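Local coordinates for protein ribosomal RNA small subunit methyltransferase E (Legionella pneumophila, PDB 5O95) that probably methylates the N3 position of a uridine in 16S rRNA, using S-adenosyl-L-methionine as the methyl donor, at residues M99-S102 with A103-G106; K130-Q133 with W134-I138; G201-D204 with E205-R208. All coordinates share one frame; numbering follows the deposited sequence.

The three contacts are local ones, within a helix or at one of its ends, and all fall in the SPOUT-type methyltransferase domain. They come in the order 99-106, 130-138, 201-208 along the chain. Contacts 1 and 2 lie about 12 Å apart between centres and touch: Met99 packs on Trp134 and Ile138, joining helices 94-104 and 124-145, the connections of two successive beta-alpha-beta units of the parallel sheet. Contact 3, its centre about 27 Å and 29 Å from those of contacts 1 and 2, starts helix 204-212 after strand 191-196, beside Gly197, which binds S-adenosyl-L-methionine. Contact 1 faces the second subunit, contact 2 makes no contact with it, and contact 3 borders the cofactor site.

Contact 1 (M99-S102 with A103-G106); sequences MQKS and AELG
Gln100 swings CG to the side opposite its main-chain nitrogen (chi1 174°), and Glu104 has CG anti to its own carbonyl carbon (chi1 -65°); the two side chains thus run side by side in the same direction along the last turn of helix 94-104, which a Schellman motif closes. Glu104 OE2 lies 3.5 Å from Gln100 CG, and the amide and carboxylate planes are turned 51° apart. Lys101 bends at its last torsion, which brings NZ to 3.9 Å from Glu104 OE2, a long salt bridge; NZ also makes a weak hydrogen bond to Gln100 OE1. The stronger partners belong to the second subunit: Lys101 NZ forms a salt bridge with Glu228 and a hydrogen bond with Thr229 OG1 there, while Glu104 OE1 accepts from Thr229 and from the backbone N of Arg226. This lysine-glutamate pair is thus part of the dimer interface, where the opposite charges probably compensate one another. Along the backbone, Glu104 N donates to Gln100 O at 3.2 Å and Leu105 N to Lys101 O at 3.0 Å. Leu105 leaves helical angles, and Gly106 takes the positive phi that ends the helix. Its N donates to Ala103 O at 3.0 Å, while Val107 N reaches back to Ser102 O.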
loop_
_atom_site.group_PDB
_atom_site.type_symbol
_atom_site.label_atom_id
_atom_site.label_comp_id
_atom_site.label_asym_id
_atom_site.label_seq_id
_atom_site.Cartn_x
_atom_site.Cartn_y
_atom_site.Cartn_z
ATOM N N MET B 99 -3.935 5.529 -7.798
ATOM C CA MET B 99 -3.243 5.964 -9.005
ATOM C C MET B 99 -1.736 5.933 -8.808
ATOM O O MET B 99 -0.995 5.440 -9.671
ATOM C CB MET B 99 -3.692 7.378 -9.382
ATOM C CG MET B 99 -5.149 7.474 -9.832
ATOM S SD MET B 99 -5.422 6.688 -11.429
ATOM C CE MET B 99 -7.223 6.560 -11.408
ATOM N N GLN B 100 -1.247 6.504 -7.705
ATOM C CA GLN B 100 0.203 6.573 -7.501
ATOM C C GLN B 100 0.804 5.184 -7.311
ATOM O O GLN B 100 1.788 4.814 -7.974
ATOM C CB GLN B 100 0.515 7.471 -6.304
ATOM C CG GLN B 100 1.986 7.491 -5.937
ATOM C CD GLN B 100 2.274 8.342 -4.725
ATOM O OE1 GLN B 100 2.265 7.852 -3.596
ATOM N NE2 GLN B 100 2.541 9.626 -4.950
ATOM N N LYS B 101 0.230 4.395 -6.414
ATOM C CA LYS B 101 0.843 3.126 -6.073
ATOM C C LYS B 101 0.650 2.069 -7.154
ATOM O O LYS B 101 1.499 1.173 -7.273
ATOM C CB LYS B 101 0.316 2.678 -4.707
ATOM C CG LYS B 101 0.773 3.682 -3.605
ATOM C CD LYS B 101 0.727 3.164 -2.204
ATOM C CE LYS B 101 1.249 4.256 -1.270
ATOM N NZ LYS B 101 2.465 4.933 -1.828
ATOM N N SER B 102 -0.446 2.121 -7.921
ATOM C CA SER B 102 -0.602 1.127 -8.975
ATOM C C SER B 102 0.429 1.359 -10.074
ATOM O O SER B 102 0.966 0.403 -10.641
ATOM C CB SER B 102 -2.024 1.116 -9.524
ATOM O OG SER B 102 -2.324 2.322 -10.199
ATOM N N ALA B 103 0.739 2.628 -10.349
ATOM C CA ALA B 103 1.834 2.950 -11.257
ATOM C C ALA B 103 3.170 2.379 -10.765
ATOM O O ALA B 103 3.936 1.795 -11.548
ATOM C CB ALA B 103 1.896 4.469 -11.473
ATOM N N GLU B 104 3.483 2.551 -9.478
ATOM C CA GLU B 104 4.710 1.968 -8.917
ATOM C C GLU B 104 4.725 0.457 -9.063
ATOM O O GLU B 104 5.796 -0.145 -9.264
ATOM C CB GLU B 104 4.852 2.307 -7.426
ATOM C CG GLU B 104 5.050 3.765 -7.122
ATOM C CD GLU B 104 5.045 4.057 -5.619
ATOM O OE1 GLU B 104 5.732 3.353 -4.856
ATOM O OE2 GLU B 104 4.348 5.005 -5.206
ATOM N N LEU B 105 3.548 -0.187 -8.914
ATOM C CA LEU B 105 3.447 -1.634 -9.034
ATOM C C LEU B 105 3.352 -2.098 -10.473
ATOM O O LEU B 105 3.065 -3.273 -10.711
ATOM C CB LEU B 105 2.266 -2.175 -8.196
ATOM C CG LEU B 105 2.619 -2.639 -6.793
ATOM C CD1 LEU B 105 3.602 -3.824 -6.875
ATOM C CD2 LEU B 105 3.256 -1.530 -6.003
ATOM N N GLY B 106 3.611 -1.204 -11.438
ATOM C CA GLY B 106 3.701 -1.597 -12.829
ATOM C C GLY B 106 2.395 -1.822 -13.552
ATOM O O GLY B 106 2.393 -2.454 -14.608
#

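Contact 2 (K130-Q133 with W134-I138); sequences KMHQ and WLNII
Trp134 N donates to Lys130 O at 2.7 Å, nearly straight on to the carbonyl, and the same oxygen lies 3.0 Å above the plane of the indole, offset toward its rim. One carbonyl therefore meets both the backbone N-H and a face of the ring. The same i to i+4 pattern continues with Leu135 N to Met131 O at 2.9 Å and Ile137 N to Gln133 O at 3.0 Å. At their polar ends, Lys130 NZ and Trp134 NE1 share Glu96 OE2 of helix 94-104, a salt bridge and a hydrogen bond that tie the two helices and help to fix the rotation of the indole. Beyond these bonds, Lys130 lies across the ring: CB stands over the six-membered ring, 3.8 Å from its centroid and 13° off the normal, a CH-pi contact, and the bend at chi2 (-68°) lets CD come close to CZ2 and NE1. Met131 approaches from another direction, its SD 3.8 Å from Trp134 CE3 and oblique to the ring, a Met-aromatic contact. On the exposed side the His132 ring and the Asn136 amide, their planes 75° apart, approach with NE2 3.3 Å from ND2. Trp134 also packs on Met95, Pro112 and Leu153, in the layer between helix 124-145, helix 94-104 and the parallel sheet, the packing of a connecting helix in a beta-alpha-beta unit (strands 109-114 and 152-158).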
loop_
_atom_site.group_PDB
_atom_site.type_symbol
_atom_site.label_atom_id
_atom_site.label_comp_id
_atom_site.label_asym_id
_atom_site.label_seq_id
_atom_site.Cartn_x
_atom_site.Cartn_y
_atom_site.Cartn_z
ATOM N N LYS B 130 -10.681 15.567 -12.321
ATOM C CA LYS B 130 -10.065 14.413 -11.665
ATOM C C LYS B 130 -9.184 13.629 -12.626
ATOM O O LYS B 130 -8.087 13.200 -12.259
ATOM C CB LYS B 130 -11.145 13.513 -11.065
ATOM C CG LYS B 130 -11.725 14.037 -9.774
ATOM C CD LYS B 130 -10.665 13.969 -8.691
ATOM C CE LYS B 130 -11.291 14.123 -7.320
ATOM N NZ LYS B 130 -10.224 14.422 -6.325
ATOM N N MET B 131 -9.636 13.451 -13.869
ATOM C CA MET B 131 -8.833 12.709 -14.842
ATOM C C MET B 131 -7.517 13.425 -15.144
ATOM O O MET B 131 -6.468 12.774 -15.294
ATOM C CB MET B 131 -9.643 12.465 -16.114
ATOM C CG MET B 131 -10.856 11.533 -15.920
ATOM S SD MET B 131 -10.251 9.843 -15.702
ATOM C CE MET B 131 -9.539 9.494 -17.328
ATOM N N HIS B 132 -7.548 14.761 -15.217
ATOM C CA HIS B 132 -6.312 15.527 -15.407
ATOM C C HIS B 132 -5.377 15.336 -14.221
ATOM O O HIS B 132 -4.182 15.042 -14.387
ATOM C CB HIS B 132 -6.648 17.013 -15.580
ATOM C CG HIS B 132 -5.449 17.871 -15.847
ATOM N ND1 HIS B 132 -4.911 18.021 -17.108
ATOM C CD2 HIS B 132 -4.684 18.625 -15.019
ATOM C CE1 HIS B 132 -3.858 18.818 -17.044
ATOM N NE2 HIS B 132 -3.699 19.201 -15.789
ATOM N N GLN B 133 -5.931 15.436 -13.003
ATOM C CA GLN B 133 -5.124 15.314 -11.798
ATOM C C GLN B 133 -4.580 13.905 -11.650
ATOM O O GLN B 133 -3.424 13.726 -11.257
ATOM C CB GLN B 133 -5.965 15.675 -10.575
ATOM C CG GLN B 133 -6.387 17.123 -10.569
ATOM C CD GLN B 133 -7.493 17.399 -9.570
ATOM O OE1 GLN B 133 -7.780 16.573 -8.699
ATOM N NE2 GLN B 133 -8.128 18.560 -9.696
ATOM N N TRP B 134 -5.401 12.899 -11.966
ATOM C CA TRP B 134 -4.965 11.511 -11.851
ATOM C C TRP B 134 -3.883 11.185 -12.862
ATOM O O TRP B 134 -2.932 10.453 -12.540
ATOM C CB TRP B 134 -6.139 10.558 -12.042
ATOM C CG TRP B 134 -7.131 10.622 -10.940
ATOM C CD1 TRP B 134 -6.925 11.097 -9.671
ATOM C CD2 TRP B 134 -8.497 10.218 -11.007
ATOM N NE1 TRP B 134 -8.088 10.999 -8.937
ATOM C CE2 TRP B 134 -9.066 10.463 -9.737
ATOM C CE3 TRP B 134 -9.295 9.662 -12.012
ATOM C CZ2 TRP B 134 -10.407 10.183 -9.449
ATOM C CZ3 TRP B 134 -10.639 9.386 -11.724
ATOM C CH2 TRP B 134 -11.168 9.638 -10.447
ATOM N N LEU B 135 -3.997 11.713 -14.089
ATOM C CA LEU B 135 -2.907 11.519 -15.055
ATOM C C LEU B 135 -1.620 12.114 -14.525
ATOM O O LEU B 135 -0.551 11.495 -14.643
ATOM C CB LEU B 135 -3.227 12.137 -16.423
ATOM C CG LEU B 135 -2.070 12.005 -17.436
ATOM C CD1 LEU B 135 -1.894 10.555 -17.829
ATOM C CD2 LEU B 135 -2.344 12.877 -18.655
ATOM N N ASN B 136 -1.694 13.310 -13.941
ATOM C CA ASN B 136 -0.476 13.922 -13.424
ATOM C C ASN B 136 0.108 13.127 -12.256
ATOM O O ASN B 136 1.326 13.040 -12.124
ATOM C CB ASN B 136 -0.669 15.417 -13.141
ATOM C CG ASN B 136 -0.677 16.255 -14.424
ATOM O OD1 ASN B 136 -0.170 15.809 -15.454
ATOM N ND2 ASN B 136 -1.227 17.461 -14.358
ATOM N N ILE B 137 -0.736 12.509 -11.425
ATOM C CA ILE B 137 -0.222 11.656 -10.352
ATOM C C ILE B 137 0.489 10.435 -10.915
ATOM O O ILE B 137 1.540 10.017 -10.405
ATOM C CB ILE B 137 -1.384 11.265 -9.432
ATOM C CG1 ILE B 137 -1.801 12.486 -8.650
ATOM C CG2 ILE B 137 -0.990 10.123 -8.489
ATOM C CD1 ILE B 137 -3.162 12.319 -7.953
ATOM N N ILE B 138 -0.078 9.831 -11.963
ATOM C CA ILE B 138 0.562 8.679 -12.587
ATOM C C ILE B 138 1.902 9.076 -13.185
ATOM O O ILE B 138 2.909 8.377 -13.015
ATOM C CB ILE B 138 -0.373 8.070 -13.636
ATOM C CG1 ILE B 138 -1.611 7.468 -12.948
ATOM C CG2 ILE B 138 0.360 7.092 -14.512
ATOM C CD1 ILE B 138 -2.688 7.113 -13.936
#

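Contact 3 (G201-D204 with E205-R208); sequences GFSD and EEIR
A capping box opens helix 204-212, with Ser203 as its N-cap and Glu206 as the reciprocal partner, in the loop that follows strand 191-196. Ser203 OG accepts from Glu206 N at 3.1 Å, and Ser203 N returns a bond of 3.0 Å to Glu206 OE1, meeting the lone pair that faces away from the other carboxylate oxygen. With chi1 at 75°, Ser203 OG sits between its backbone N and carbonyl carbon, where it faces the first turn and also packs against Glu206 CG. Water 1 bridges the carboxylate to the preceding loop, donating to Gly201 O and to Glu206 OE1, the latter at 2.6 Å. The second carboxylate oxygen, OE2, accepts from Glu116 N. Phe202 crosses Glu206 at about a right angle and turns an edge of its ring to OE1; its CB packs on Ile207 CD1 at 3.6 Å, a hydrophobic contact beside the cap. The Phe202 side chain also lies against Gly197, a residue of the S-adenosyl-L-methionine site. Ser203 O, meanwhile, accepts from Ile207 N at 3.0 Å. Gripped by the Ser203 amide, the water and Glu116 N, the Glu206 carboxylate is held in a fixed orientation, and these donors would be expected to favour its ionised form.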
loop_
_atom_site.group_PDB
_atom_site.type_symbol
_atom_site.label_atom_id
_atom_site.label_comp_id
_atom_site.label_asym_id
_atom_site.label_seq_id
_atom_site.Cartn_x
_atom_site.Cartn_y
_atom_site.Cartn_z
ATOM N N GLY B 201 -19.191 -3.764 -1.630
ATOM C CA GLY B 201 -19.294 -4.970 -2.428
ATOM C C GLY B 201 -20.085 -4.789 -3.710
ATOM O O GLY B 201 -20.201 -3.691 -4.265
ATOM N N PHE B 202 -20.638 -5.909 -4.187
ATOM C CA PHE B 202 -21.390 -5.961 -5.435
ATOM C C PHE B 202 -22.773 -6.551 -5.196
ATOM O O PHE B 202 -22.947 -7.453 -4.371
ATOM C CB PHE B 202 -20.684 -6.855 -6.459
ATOM C CG PHE B 202 -19.291 -6.397 -6.821
ATOM C CD1 PHE B 202 -19.097 -5.443 -7.804
ATOM C CD2 PHE B 202 -18.187 -6.934 -6.192
ATOM C CE1 PHE B 202 -17.817 -5.032 -8.142
ATOM C CE2 PHE B 202 -16.917 -6.528 -6.521
ATOM C CZ PHE B 202 -16.736 -5.573 -7.503
ATOM N N SER B 203 -23.753 -6.062 -5.952
ATOM C CA SER B 203 -25.096 -6.622 -5.876
ATOM C C SER B 203 -25.133 -7.989 -6.554
ATOM O O SER B 203 -24.233 -8.360 -7.312
ATOM C CB SER B 203 -26.104 -5.690 -6.546
ATOM O OG SER B 203 -26.003 -5.768 -7.955
ATOM N N ASP B 204 -26.195 -8.751 -6.265
ATOM C CA ASP B 204 -26.347 -10.065 -6.886
ATOM C C ASP B 204 -26.395 -9.959 -8.403
ATOM O O ASP B 204 -25.853 -10.818 -9.112
ATOM C CB ASP B 204 -27.616 -10.747 -6.373
ATOM C CG ASP B 204 -27.470 -11.255 -4.956
ATOM O OD1 ASP B 204 -26.325 -11.510 -4.527
ATOM O OD2 ASP B 204 -28.506 -11.404 -4.273
ATOM N N GLU B 205 -27.039 -8.910 -8.919
ATOM C CA GLU B 205 -27.132 -8.729 -10.362
ATOM C C GLU B 205 -25.772 -8.389 -10.961
ATOM O O GLU B 205 -25.445 -8.838 -12.066
ATOM C CB GLU B 205 -28.170 -7.649 -10.681
ATOM C CG GLU B 205 -28.202 -7.188 -12.126
ATOM C CD GLU B 205 -29.149 -6.023 -12.341
ATOM O OE1 GLU B 205 -29.798 -5.595 -11.363
ATOM O OE2 GLU B 205 -29.241 -5.533 -13.486
ATOM N N GLU B 206 -24.965 -7.599 -10.248
ATOM C CA GLU B 206 -23.623 -7.305 -10.739
ATOM C C GLU B 206 -22.786 -8.572 -10.823
ATOM O O GLU B 206 -22.048 -8.775 -11.794
ATOM C CB GLU B 206 -22.951 -6.266 -9.844
ATOM C CG GLU B 206 -23.580 -4.897 -9.971
ATOM C CD GLU B 206 -22.894 -3.860 -9.118
ATOM O OE1 GLU B 206 -22.688 -4.110 -7.913
ATOM O OE2 GLU B 206 -22.559 -2.791 -9.661
ATOM N N ILE B 207 -22.902 -9.450 -9.823
ATOM C CA ILE B 207 -22.108 -10.675 -9.829
ATOM C C ILE B 207 -22.563 -11.606 -10.944
ATOM O O ILE B 207 -21.746 -12.311 -11.555
ATOM C CB ILE B 207 -22.133 -11.349 -8.445
ATOM C CG1 ILE B 207 -21.409 -10.468 -7.432
ATOM C CG2 ILE B 207 -21.496 -12.727 -8.504
ATOM C CD1 ILE B 207 -19.984 -10.148 -7.841
ATOM N N ARG B 208 -23.869 -11.637 -11.221
ATOM C CA ARG B 208 -24.358 -12.393 -12.369
ATOM C C ARG B 208 -23.747 -11.849 -13.654
ATOM O O ARG B 208 -23.362 -12.611 -14.550
ATOM C CB ARG B 208 -25.887 -12.341 -12.394
ATOM C CG ARG B 208 -26.544 -13.041 -13.561
ATOM C CD ARG B 208 -28.034 -13.287 -13.294
ATOM N NE ARG B 208 -28.729 -12.115 -12.755
ATOM C CZ ARG B 208 -29.164 -12.009 -11.500
ATOM N NH1 ARG B 208 -28.979 -13.004 -10.642
ATOM N NH2 ARG B 208 -29.788 -10.906 -11.101
HETATM O O HOH W 1 -21.379 -2.366 -6.419
HETATM O O HOH W 2 -28.988 -7.301 -7.590
#